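Phospho-2-dehydro-3-deoxyheptonate aldolase (Francisella tularensis, PDB 3TQK) probably catalyses the condensation of phosphoenolpyruvate with D-erythrose 4-phosphate to give 3-deoxy-D-arabino-heptulosonate 7-phosphate, the first step of chorismate biosynthesis. Local coordinates at residues K94-I99 against S319-C324; R89-K94 against W156-A161; N106-D111 against I116-R121; T139-L142 against T146-Y149; G267-Q270 against K275-S278. All blocks are in the same frame, centred on the assembly; numbering follows the deposited sequence.

Interaction 1: K94-I99 against S319-C324; sequences KPRTTI and SVTDKC. With MN (manganese (II) ion), chain B.
Lys94 lays its aliphatic chain along Thr321, the two side chains running past each other in opposite directions, with Lys94 CG 3.6 Å from Thr321 CG2. CG stands anti to the backbone N (chi1 176°) and the chain bends at chi2 and chi4. The first part thus covers the threonine; the chain then crosses Asp322 at about a right angle, CE coming 3.4 Å from Asp322 OD1. The ammonium group turns back to its own loop, where NZ donates to Pro95 O at 2.6 Å. To Asp322 it is linked through water, which accepts from Lys94 NZ and donates to Asp322 OD2; NZ and OD1 are 4.0 Å apart, too far for a direct salt bridge. Arg96 approaches Thr321 across its methyl, NH2 lying 3.7 Å from CG2, and a second water joins Arg96 NH2 to Val320 O. The guanidinium carries Lys94 CG over one face and is held at NE by Trp101 O, while Thr321 OG1 bonds to Ser59. Within 319-324, Ser319 OG accepts from Thr321 N in an ST turn. Asp322 OD2 binds the manganese ion at 2.3 Å, sharing it with Cys58, His266 and Glu299. Residues 94-98 (KPRTT) match the motif that in related DAHP synthases lines the erythrose 4-phosphate site. The lysine thus reaches the metal-bound oxygen through one water, consistent with a second-shell role in orienting the carboxylate.

Interaction 2: R89-K94 against W156-A161; sequences RVYFEK and WGAIGA
This is a small, buried van der Waals contact inside the barrel, made by the hydroxyl end of one tyrosine against two residues of strand 156-159. Tyr91, just beyond strand 84-89, sends its OH to the methyl of Ala158, with OH and CB 3.4 Å apart. The same oxygen lies 3.7 Å from CZ3 of Trp156, at the edge of the indole and near its plane, so the hydroxyl meets the rim of the six-membered ring. The Ala158 methyl is directed toward the tyrosine, whereas Tyr91 reaches across by the length of its ring, with CG anti to the carbonyl carbon (chi1 -84°). The strands concerned are the second and fourth of the eight parallel strands of a TIM barrel, so the contact spans strand 137-140, which lies between them. Behind the tyrosine, the Arg89 guanidinium lies over the ring, its CZ 3.7 Å above the plane and over the centre; Arg89 NE and NH2 are held by the carbonyl oxygens of Pro57 and Cys58. Trp156 is fixed at its other end, where NE1 bonds to His227 NE2. Met297 of strand 293-299 touches both Tyr91 and Trp156, and the nearest atom of the Tyr91 side chain is about 7 Å from the manganese ion.

Interaction 3: N106-D111 against I116-R121; sequences NDPDLD and INKGLR
Pro108 packs its ring on the backbone of Gly119, with CG 3.6 Å from the glycine N and CB 4.0 Å from its CA. Gly119 has no side chain on this surface, so the proline comes directly against the helix backbone; the same CG also touches Lys118 CB at 4.2 Å. Lys118 then runs on past the proline. Its CG is anti to the backbone N (chi1 -173°) and the rest of the chain is extended, which carries NZ to the carboxylate of Asp109. There the ammonium group sits between the two oxygens, donating to OD1 and to OD2 of Asp109, both 3.0 Å from NZ and both through their syn lone pairs. The lysine chain meets the aspartate at about a right angle. Asp107 to Leu110 form a type I beta turn, closed by Leu110 N to Asp107 O, in the long loop that leads from barrel strand 84-89 to helix 116-132; the contact folds this loop back on the first turns of that helix. Ile116 occupies the other end of the contact, its CG1 lying 3.6 Å from the carbonyl oxygen of Asn106. Asp107 turns away from the helix, and its carboxylate instead accepts from the backbone N of Asn112 and Tyr114, bracing the intervening loop. Ile217 of the second subunit packs on Ile116 and Asn117.

Interaction 4: T139-L142 against T146-Y149; sequences TEFL and TPQY
The Phe141 ring meets Pro147 obliquely, its CD1 4.1 Å from both CB and CG of the proline. The other flat group, the Tyr149 ring, has the carbonyl oxygen of Thr146 at its edge and in its plane; its hydroxyl bonds to Ile14 O. Phe141 holds CG anti to the carbonyl carbon (chi1 -70°), which brings the ring nearer the proline than the direction of its CB would suggest. Ile154 and Leu176 also touch this ring, so the proline covers one part of an apolar cluster. Alongside, Leu142 CB approaches Thr146 OG1 at 4.4 Å, and a water bridges the pair, accepting from Leu142 N at 3.2 Å and donating to Thr146 OG1 at 2.7 Å. The threonine hydroxyl is also hydrogen-bonded to Asp143 OD1, within the connecting turn. Residues 146-149 take helical backbone angles, and Tyr149 N bonds to Thr146 O. The chain thus turns back at the C-terminal end of strand 137-140, where Phe141 N still pairs with Ala158 O of the next strand, and begins the connection from the third to the fourth strand of the TIM barrel.

Interaction 5: G267-Q270 against K275-S278; sequences GNSQ and KQIS
Ser269 rests its CB against the side-chain carbons of two consecutive residues, 4.1 Å from Lys275 CB and 4.2 Å from Gln276 CG. Its carbonyl oxygen adds a third touch, 3.8 Å from Lys275 CB. From there the lysine leaves the contact: its bends at chi2 and chi3 carry the rest of the chain off the serine. Gln276 takes the opposite course, extended beyond CG (chi2 -171°) toward the barrel, where its OE1 accepts from the backbone N of Glu299. Next outward, Ser269 OG has a weak hydrogen bond to Asp272 O in the turn between the segments. Gln270 leaves the short helix 266-269 with a positive phi, 57°, which swings the chain toward that turn. On the far side Ser278 N bonds to Lys275 O as helix 276-289 gets under way, and Met333 of helix 327-344 packs on Gln276. Two metal ligands flank the arrangement, His266 at the start of the short helix and Glu299, whose backbone Gln276 holds. The pairing across the contact is van der Waals alone, so its polar consequence is indirect: the serine packs on the aliphatic part of Gln276, whose amide oxygen accepts from Glu299 N, consistent with a second-shell role near the manganese.

From the N terminus, residues 89-94 leave the second barrel strand and open interaction 2, and residues 94-99, sharing Lys94, open interaction 1. Interaction 3 then closes a short loop onto helix 116-132, and interaction 4 another after strand 137-140; both nest within the loop that interaction 2 closes at strand 156-159. Interactions 3 and 4 touch through Leu120 against Tyr149 and Thr146, while interactions 2 and 4 join through neighbouring barrel strands. Interaction 5 closes its own loop before helix 276-289. Interaction 1 closes last, at residues 319-324: it crosses interaction 2, encloses interactions 3, 4 and 5, ties the second strand's loop to the metal site, and meets interaction 5 where Lys323 packs against Gln276.

Interaction 1: K94-I99 against S319-C324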
# COMPACT_ATOMS: atom_id res chain seq x y z
N LYS A 94 -4.62 13.76 -2.53
CA LYS A 94 -6.03 13.38 -2.42
C LYS A 94 -6.22 11.97 -2.97
O LYS A 94 -5.90 11.70 -4.14
CB LYS A 94 -6.89 14.38 -3.20
CG LYS A 94 -8.39 14.04 -3.25
CD LYS A 94 -9.02 13.97 -1.87
CE LYS A 94 -10.51 13.65 -1.98
NZ LYS A 94 -10.72 12.25 -2.38
N PRO A 95 -6.73 11.04 -2.14
CA PRO A 95 -7.11 9.72 -2.64
C PRO A 95 -8.20 9.77 -3.72
O PRO A 95 -9.16 10.55 -3.59
CB PRO A 95 -7.65 8.99 -1.40
CG PRO A 95 -7.55 9.99 -0.23
CD PRO A 95 -6.66 11.09 -0.66
N ARG A 96 -8.03 8.94 -4.76
CA ARG A 96 -9.00 8.82 -5.85
C ARG A 96 -9.33 7.35 -6.12
O ARG A 96 -8.43 6.51 -6.16
CB ARG A 96 -8.44 9.43 -7.14
CG ARG A 96 -8.01 10.89 -7.04
CD ARG A 96 -9.20 11.85 -6.89
NE ARG A 96 -8.76 13.24 -6.73
CZ ARG A 96 -9.56 14.29 -6.55
NH1 ARG A 96 -10.88 14.13 -6.49
NH2 ARG A 96 -9.04 15.50 -6.42
N THR A 97 -10.62 7.05 -6.31
CA THR A 97 -11.08 5.69 -6.58
C THR A 97 -10.35 5.07 -7.79
O THR A 97 -9.93 3.91 -7.73
CB THR A 97 -12.60 5.67 -6.85
OG1 THR A 97 -13.28 6.26 -5.74
CG2 THR A 97 -13.13 4.25 -7.06
N THR A 98 -10.21 5.84 -8.86
CA THR A 98 -9.41 5.45 -10.01
C THR A 98 -8.46 6.59 -10.43
O THR A 98 -7.25 6.51 -10.18
CB THR A 98 -10.28 4.96 -11.21
OG1 THR A 98 -11.15 6.00 -11.65
CG2 THR A 98 -11.10 3.74 -10.82
N ILE A 99 -9.01 7.64 -11.03
CA ILE A 99 -8.19 8.76 -11.51
C ILE A 99 -8.66 10.12 -10.97
O ILE A 99 -9.68 10.21 -10.28
CB ILE A 99 -8.11 8.78 -13.06
CG1 ILE A 99 -9.51 8.90 -13.68
CG2 ILE A 99 -7.39 7.53 -13.55
CD1 ILE A 99 -9.50 9.46 -15.09
N SER A 319 -12.09 24.70 -0.45
CA SER A 319 -11.53 23.40 -0.80
C SER A 319 -11.82 23.03 -2.25
O SER A 319 -12.91 23.24 -2.76
CB SER A 319 -12.07 22.29 0.10
OG SER A 319 -11.48 21.05 -0.25
N VAL A 320 -10.79 22.48 -2.89
CA VAL A 320 -10.87 21.96 -4.24
C VAL A 320 -11.07 20.43 -4.22
O VAL A 320 -11.26 19.82 -5.27
CB VAL A 320 -9.58 22.35 -5.00
CG1 VAL A 320 -8.74 21.12 -5.35
CG2 VAL A 320 -9.91 23.23 -6.20
N THR A 321 -11.01 19.84 -3.02
CA THR A 321 -11.27 18.41 -2.82
C THR A 321 -12.49 18.25 -1.87
O THR A 321 -13.59 18.68 -2.22
CB THR A 321 -10.00 17.66 -2.30
OG1 THR A 321 -9.47 18.31 -1.14
CG2 THR A 321 -8.93 17.61 -3.38
N ASP A 322 -12.30 17.65 -0.69
CA ASP A 322 -13.44 17.37 0.20
C ASP A 322 -14.01 18.65 0.82
O ASP A 322 -13.32 19.67 0.93
CB ASP A 322 -13.07 16.37 1.31
CG ASP A 322 -12.74 14.95 0.78
OD1 ASP A 322 -13.30 14.52 -0.26
OD2 ASP A 322 -11.93 14.26 1.44
N LYS A 323 -15.27 18.58 1.21
CA LYS A 323 -15.95 19.71 1.83
C LYS A 323 -15.38 19.98 3.22
O LYS A 323 -15.22 19.06 4.02
CB LYS A 323 -17.46 19.46 1.88
CG LYS A 323 -18.13 19.47 0.50
CD LYS A 323 -19.58 18.95 0.50
CE LYS A 323 -20.21 19.07 -0.90
NZ LYS A 323 -21.41 18.22 -1.09
N CYS A 324 -15.06 21.24 3.49
CA CYS A 324 -14.52 21.67 4.77
C CYS A 324 -15.48 22.64 5.45
O CYS A 324 -16.23 23.36 4.77
CB CYS A 324 -13.18 22.37 4.57
SG CYS A 324 -11.88 21.35 3.82
MN MN B . -10.21 14.81 2.91
O HOH W 1 -10.83 11.81 0.48
O HOH W 2 -9.96 18.11 -7.23

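Interaction 2: R89-K94 against W156-A161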
# COMPACT_ATOMS: atom_id res chain seq x y z
N ARG A 89 -3.18 20.83 9.72
CA ARG A 89 -3.25 19.81 8.69
C ARG A 89 -2.71 20.38 7.39
O ARG A 89 -3.26 21.35 6.83
CB ARG A 89 -4.72 19.40 8.56
CG ARG A 89 -5.02 18.27 7.63
CD ARG A 89 -6.52 18.22 7.34
NE ARG A 89 -6.73 17.44 6.13
CZ ARG A 89 -6.87 16.12 6.10
NH1 ARG A 89 -6.90 15.41 7.21
NH2 ARG A 89 -7.00 15.51 4.92
N VAL A 90 -1.62 19.80 6.91
CA VAL A 90 -0.99 20.26 5.67
C VAL A 90 -0.82 19.05 4.74
O VAL A 90 0.26 18.46 4.66
CB VAL A 90 0.38 20.93 5.95
CG1 VAL A 90 0.82 21.75 4.75
CG2 VAL A 90 0.32 21.82 7.19
N TYR A 91 -1.91 18.69 4.06
CA TYR A 91 -1.94 17.48 3.23
C TYR A 91 -1.68 17.77 1.77
O TYR A 91 -2.19 18.74 1.22
CB TYR A 91 -3.26 16.75 3.39
CG TYR A 91 -3.29 15.83 4.59
CD1 TYR A 91 -2.88 16.28 5.84
CD2 TYR A 91 -3.71 14.51 4.48
CE1 TYR A 91 -2.90 15.45 6.95
CE2 TYR A 91 -3.73 13.67 5.59
CZ TYR A 91 -3.33 14.15 6.83
OH TYR A 91 -3.35 13.33 7.94
N PHE A 92 -0.88 16.93 1.13
CA PHE A 92 -0.44 17.21 -0.24
C PHE A 92 -0.91 16.17 -1.26
O PHE A 92 -0.39 16.11 -2.38
CB PHE A 92 1.09 17.33 -0.28
CG PHE A 92 1.62 18.48 0.51
CD1 PHE A 92 1.28 19.78 0.18
CD2 PHE A 92 2.47 18.27 1.59
CE1 PHE A 92 1.77 20.86 0.89
CE2 PHE A 92 2.97 19.35 2.31
CZ PHE A 92 2.62 20.64 1.96
N GLU A 93 -1.91 15.38 -0.89
CA GLU A 93 -2.39 14.30 -1.75
C GLU A 93 -3.87 14.01 -1.47
O GLU A 93 -4.31 14.02 -0.32
CB GLU A 93 -1.51 13.06 -1.55
CG GLU A 93 -1.57 12.00 -2.67
CD GLU A 93 -2.38 10.75 -2.30
OE1 GLU A 93 -3.25 10.81 -1.40
OE2 GLU A 93 -2.13 9.68 -2.92
N LYS A 94 -4.62 13.76 -2.53
CA LYS A 94 -6.03 13.38 -2.42
C LYS A 94 -6.22 11.97 -2.97
O LYS A 94 -5.90 11.70 -4.14
CB LYS A 94 -6.89 14.38 -3.20
CG LYS A 94 -8.39 14.04 -3.25
CD LYS A 94 -9.02 13.97 -1.87
CE LYS A 94 -10.51 13.65 -1.98
NZ LYS A 94 -10.72 12.25 -2.38
N TRP A 156 3.39 15.32 13.53
CA TRP A 156 2.50 14.18 13.58
C TRP A 156 2.14 13.82 12.15
O TRP A 156 1.83 14.69 11.36
CB TRP A 156 1.21 14.56 14.31
CG TRP A 156 0.19 13.49 14.34
CD1 TRP A 156 0.02 12.56 15.32
CD2 TRP A 156 -0.83 13.24 13.38
NE1 TRP A 156 -1.04 11.75 15.02
CE2 TRP A 156 -1.58 12.15 13.84
CE3 TRP A 156 -1.18 13.83 12.16
CZ2 TRP A 156 -2.65 11.64 13.13
CZ3 TRP A 156 -2.25 13.33 11.46
CH2 TRP A 156 -2.97 12.24 11.95
N GLY A 157 2.18 12.53 11.84
CA GLY A 157 1.86 12.08 10.48
C GLY A 157 0.83 10.98 10.47
O GLY A 157 0.55 10.40 11.50
N ALA A 158 0.29 10.69 9.29
CA ALA A 158 -0.72 9.66 9.15
C ALA A 158 -0.38 8.67 8.05
O ALA A 158 0.21 9.04 7.04
CB ALA A 158 -2.07 10.28 8.86
N ILE A 159 -0.79 7.41 8.27
CA ILE A 159 -0.88 6.42 7.22
C ILE A 159 -2.36 6.31 6.88
O ILE A 159 -3.19 6.10 7.77
CB ILE A 159 -0.33 5.06 7.67
CG1 ILE A 159 1.13 5.19 8.12
CG2 ILE A 159 -0.44 4.02 6.54
CD1 ILE A 159 2.05 5.78 7.05
N GLY A 160 -2.69 6.46 5.60
CA GLY A 160 -4.09 6.52 5.17
C GLY A 160 -4.79 5.18 5.21
O GLY A 160 -4.16 4.13 5.35
N ALA A 161 -6.11 5.22 5.09
CA ALA A 161 -6.94 4.01 5.13
C ALA A 161 -6.55 3.01 4.04
O ALA A 161 -6.67 1.80 4.22
CB ALA A 161 -8.42 4.39 4.99

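Interaction 3: N106-D111 against I116-R121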
# COMPACT_ATOMS: atom_id res chain seq x y z
N ASN A 106 2.00 16.26 -6.75
CA ASN A 106 1.97 15.63 -8.07
C ASN A 106 1.77 16.64 -9.19
O ASN A 106 2.32 16.48 -10.28
CB ASN A 106 0.86 14.57 -8.13
CG ASN A 106 0.94 13.70 -9.40
OD1 ASN A 106 1.83 12.87 -9.52
ND2 ASN A 106 -0.01 13.88 -10.31
N ASP A 107 1.00 17.69 -8.92
CA ASP A 107 0.63 18.64 -9.96
C ASP A 107 0.25 19.98 -9.34
O ASP A 107 -0.93 20.34 -9.31
CB ASP A 107 -0.52 18.03 -10.76
CG ASP A 107 -0.93 18.87 -11.95
OD1 ASP A 107 -0.09 19.56 -12.56
OD2 ASP A 107 -2.12 18.79 -12.29
N PRO A 108 1.27 20.73 -8.82
CA PRO A 108 1.03 21.98 -8.09
C PRO A 108 0.31 23.05 -8.89
O PRO A 108 -0.47 23.81 -8.33
CB PRO A 108 2.45 22.46 -7.75
CG PRO A 108 3.32 21.80 -8.73
CD PRO A 108 2.71 20.46 -8.95
N ASP A 109 0.58 23.12 -10.19
CA ASP A 109 -0.02 24.13 -11.05
C ASP A 109 -1.43 23.76 -11.54
O ASP A 109 -2.03 24.51 -12.30
CB ASP A 109 0.91 24.43 -12.23
CG ASP A 109 2.15 25.21 -11.80
OD1 ASP A 109 2.09 25.90 -10.76
OD2 ASP A 109 3.18 25.15 -12.49
N LEU A 110 -1.93 22.61 -11.10
CA LEU A 110 -3.33 22.20 -11.30
C LEU A 110 -3.73 22.11 -12.76
O LEU A 110 -4.89 22.39 -13.11
CB LEU A 110 -4.28 23.16 -10.57
CG LEU A 110 -3.93 23.60 -9.14
CD1 LEU A 110 -5.07 24.48 -8.61
CD2 LEU A 110 -3.65 22.43 -8.22
N ASP A 111 -2.79 21.73 -13.62
CA ASP A 111 -3.00 21.80 -15.08
C ASP A 111 -2.42 20.59 -15.85
O ASP A 111 -2.18 20.68 -17.06
CB ASP A 111 -2.44 23.12 -15.62
CG ASP A 111 -0.93 23.27 -15.40
OD1 ASP A 111 -0.29 22.38 -14.79
OD2 ASP A 111 -0.38 24.29 -15.86
N ILE A 116 6.49 17.84 -10.44
CA ILE A 116 6.66 17.28 -9.13
C ILE A 116 7.79 17.96 -8.39
O ILE A 116 7.68 18.18 -7.20
CB ILE A 116 6.84 15.74 -9.16
CG1 ILE A 116 5.61 15.08 -9.79
CG2 ILE A 116 7.05 15.19 -7.74
CD1 ILE A 116 5.77 13.61 -10.14
N ASN A 117 8.86 18.33 -9.08
CA ASN A 117 9.97 19.03 -8.40
C ASN A 117 9.47 20.34 -7.78
O ASN A 117 9.77 20.64 -6.63
CB ASN A 117 11.13 19.28 -9.36
CG ASN A 117 11.86 18.01 -9.72
OD1 ASN A 117 12.55 17.43 -8.88
ND2 ASN A 117 11.73 17.57 -10.97
N LYS A 118 8.68 21.10 -8.54
CA LYS A 118 8.09 22.34 -8.05
C LYS A 118 7.19 22.06 -6.84
O LYS A 118 7.25 22.76 -5.83
CB LYS A 118 7.29 23.03 -9.16
CG LYS A 118 6.77 24.40 -8.78
CD LYS A 118 6.25 25.14 -10.01
CE LYS A 118 5.30 26.24 -9.62
NZ LYS A 118 4.85 27.02 -10.80
N GLY A 119 6.37 21.03 -6.97
CA GLY A 119 5.49 20.60 -5.90
C GLY A 119 6.25 20.35 -4.62
O GLY A 119 5.87 20.86 -3.56
N LEU A 120 7.31 19.55 -4.72
CA LEU A 120 8.07 19.18 -3.54
C LEU A 120 8.71 20.41 -2.93
O LEU A 120 8.73 20.56 -1.72
CB LEU A 120 9.14 18.13 -3.85
CG LEU A 120 8.62 16.71 -4.03
CD1 LEU A 120 9.65 15.81 -4.75
CD2 LEU A 120 8.22 16.15 -2.68
N ARG A 121 9.20 21.30 -3.79
CA ARG A 121 9.85 22.52 -3.35
C ARG A 121 8.89 23.44 -2.62
O ARG A 121 9.21 23.93 -1.53
CB ARG A 121 10.45 23.25 -4.54
CG ARG A 121 11.27 24.47 -4.17
CD ARG A 121 11.82 25.13 -5.43
NE ARG A 121 12.87 24.32 -6.03
CZ ARG A 121 14.14 24.28 -5.62
NH1 ARG A 121 14.55 25.00 -4.58
NH2 ARG A 121 15.01 23.51 -6.25

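Interaction 4: T139-L142 against T146-Y149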
# COMPACT_ATOMS: atom_id res chain seq x y z
N THR A 139 0.92 15.80 8.19
CA THR A 139 0.75 15.43 6.78
C THR A 139 0.60 13.92 6.66
O THR A 139 0.84 13.21 7.63
CB THR A 139 1.92 15.91 5.93
OG1 THR A 139 1.50 16.00 4.56
CG2 THR A 139 3.10 14.98 6.06
N GLU A 140 0.18 13.44 5.50
CA GLU A 140 0.17 11.99 5.27
C GLU A 140 1.48 11.57 4.64
O GLU A 140 1.95 12.18 3.68
CB GLU A 140 -0.98 11.54 4.38
CG GLU A 140 -1.09 10.01 4.33
CD GLU A 140 -2.19 9.50 3.43
OE1 GLU A 140 -3.19 10.22 3.23
OE2 GLU A 140 -2.05 8.35 2.93
N PHE A 141 2.08 10.53 5.22
CA PHE A 141 3.29 9.94 4.68
C PHE A 141 2.87 8.90 3.64
O PHE A 141 2.28 7.87 3.97
CB PHE A 141 4.13 9.35 5.80
CG PHE A 141 4.76 10.39 6.71
CD1 PHE A 141 5.74 11.24 6.22
CD2 PHE A 141 4.38 10.52 8.03
CE1 PHE A 141 6.33 12.20 7.04
CE2 PHE A 141 4.98 11.47 8.85
CZ PHE A 141 5.95 12.30 8.35
N LEU A 142 3.19 9.17 2.38
CA LEU A 142 2.60 8.49 1.21
C LEU A 142 3.45 7.36 0.61
O LEU A 142 2.91 6.38 0.09
CB LEU A 142 2.38 9.54 0.11
CG LEU A 142 1.48 10.73 0.43
CD1 LEU A 142 1.74 11.92 -0.51
CD2 LEU A 142 0.03 10.25 0.34
N THR A 146 9.02 10.84 -0.93
CA THR A 146 8.63 12.19 -0.54
C THR A 146 9.01 12.58 0.89
O THR A 146 9.39 13.72 1.13
CB THR A 146 7.11 12.47 -0.76
OG1 THR A 146 6.32 11.53 -0.02
CG2 THR A 146 6.74 12.36 -2.26
N PRO A 147 8.95 11.64 1.85
CA PRO A 147 9.24 12.05 3.22
C PRO A 147 10.60 12.68 3.49
O PRO A 147 10.71 13.51 4.38
CB PRO A 147 9.11 10.75 4.01
CG PRO A 147 8.18 9.93 3.21
CD PRO A 147 8.55 10.22 1.80
N GLN A 148 11.62 12.29 2.74
CA GLN A 148 12.96 12.85 2.90
C GLN A 148 12.98 14.35 2.65
O GLN A 148 13.86 15.05 3.14
CB GLN A 148 13.96 12.16 1.97
CG GLN A 148 14.25 10.71 2.36
CD GLN A 148 15.13 10.57 3.62
OE1 GLN A 148 15.36 11.53 4.38
NE2 GLN A 148 15.63 9.36 3.85
N TYR A 149 11.99 14.85 1.90
CA TYR A 149 11.91 16.26 1.58
C TYR A 149 11.38 17.14 2.71
O TYR A 149 11.55 18.36 2.66
CB TYR A 149 11.08 16.47 0.31
CG TYR A 149 11.76 15.93 -0.91
CD1 TYR A 149 11.73 14.57 -1.20
CD2 TYR A 149 12.46 16.77 -1.77
CE1 TYR A 149 12.37 14.06 -2.32
CE2 TYR A 149 13.10 16.27 -2.90
CZ TYR A 149 13.06 14.92 -3.16
OH TYR A 149 13.69 14.42 -4.27
O HOH W 3 4.99 11.86 2.26

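Interaction 5: G267-Q270 against K275-S278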
# COMPACT_ATOMS: atom_id res chain seq x y z
N GLY A 267 -15.36 9.29 6.41
CA GLY A 267 -16.39 8.27 6.66
C GLY A 267 -17.30 8.53 7.85
O GLY A 267 -18.44 8.06 7.87
N ASN A 268 -16.82 9.28 8.84
CA ASN A 268 -17.63 9.52 10.04
C ASN A 268 -18.69 10.61 9.84
O ASN A 268 -19.81 10.50 10.37
CB ASN A 268 -16.75 9.82 11.26
CG ASN A 268 -16.23 8.57 11.94
OD1 ASN A 268 -15.14 8.55 12.51
ND2 ASN A 268 -17.01 7.51 11.87
N SER A 269 -18.35 11.65 9.09
CA SER A 269 -19.33 12.67 8.70
C SER A 269 -20.08 12.23 7.44
O SER A 269 -21.04 12.89 7.02
CB SER A 269 -18.65 14.02 8.47
OG SER A 269 -17.92 14.06 7.26
N GLN A 270 -19.64 11.11 6.86
CA GLN A 270 -20.13 10.60 5.58
C GLN A 270 -19.96 11.65 4.47
O GLN A 270 -20.82 11.83 3.62
CB GLN A 270 -21.59 10.11 5.71
CG GLN A 270 -21.71 8.87 6.61
CD GLN A 270 -23.14 8.57 7.03
OE1 GLN A 270 -23.83 9.41 7.61
NE2 GLN A 270 -23.58 7.35 6.76
N LYS A 275 -21.87 17.86 9.20
CA LYS A 275 -22.06 16.81 10.19
C LYS A 275 -20.86 16.71 11.13
O LYS A 275 -20.96 16.06 12.17
CB LYS A 275 -22.29 15.45 9.53
CG LYS A 275 -23.62 15.29 8.81
CD LYS A 275 -24.78 15.01 9.78
CE LYS A 275 -25.12 13.51 9.89
NZ LYS A 275 -26.52 13.28 10.39
N GLN A 276 -19.73 17.33 10.77
CA GLN A 276 -18.50 17.22 11.58
C GLN A 276 -18.76 17.65 13.02
O GLN A 276 -18.36 16.97 13.96
CB GLN A 276 -17.36 18.07 11.00
CG GLN A 276 -16.72 17.49 9.73
CD GLN A 276 -15.47 18.25 9.30
OE1 GLN A 276 -14.42 18.14 9.93
NE2 GLN A 276 -15.57 19.00 8.20
N ILE A 277 -19.48 18.77 13.16
CA ILE A 277 -19.79 19.34 14.46
C ILE A 277 -20.69 18.45 15.30
O ILE A 277 -20.65 18.52 16.53
CB ILE A 277 -20.42 20.77 14.32
CG1 ILE A 277 -20.23 21.57 15.62
CG2 ILE A 277 -21.91 20.70 13.93
CD1 ILE A 277 -20.60 23.05 15.50
N SER A 278 -21.50 17.60 14.68
CA SER A 278 -22.39 16.74 15.45
C SER A 278 -21.66 15.46 15.85
O SER A 278 -21.88 14.94 16.94
CB SER A 278 -23.70 16.45 14.70
OG SER A 278 -23.53 15.46 13.71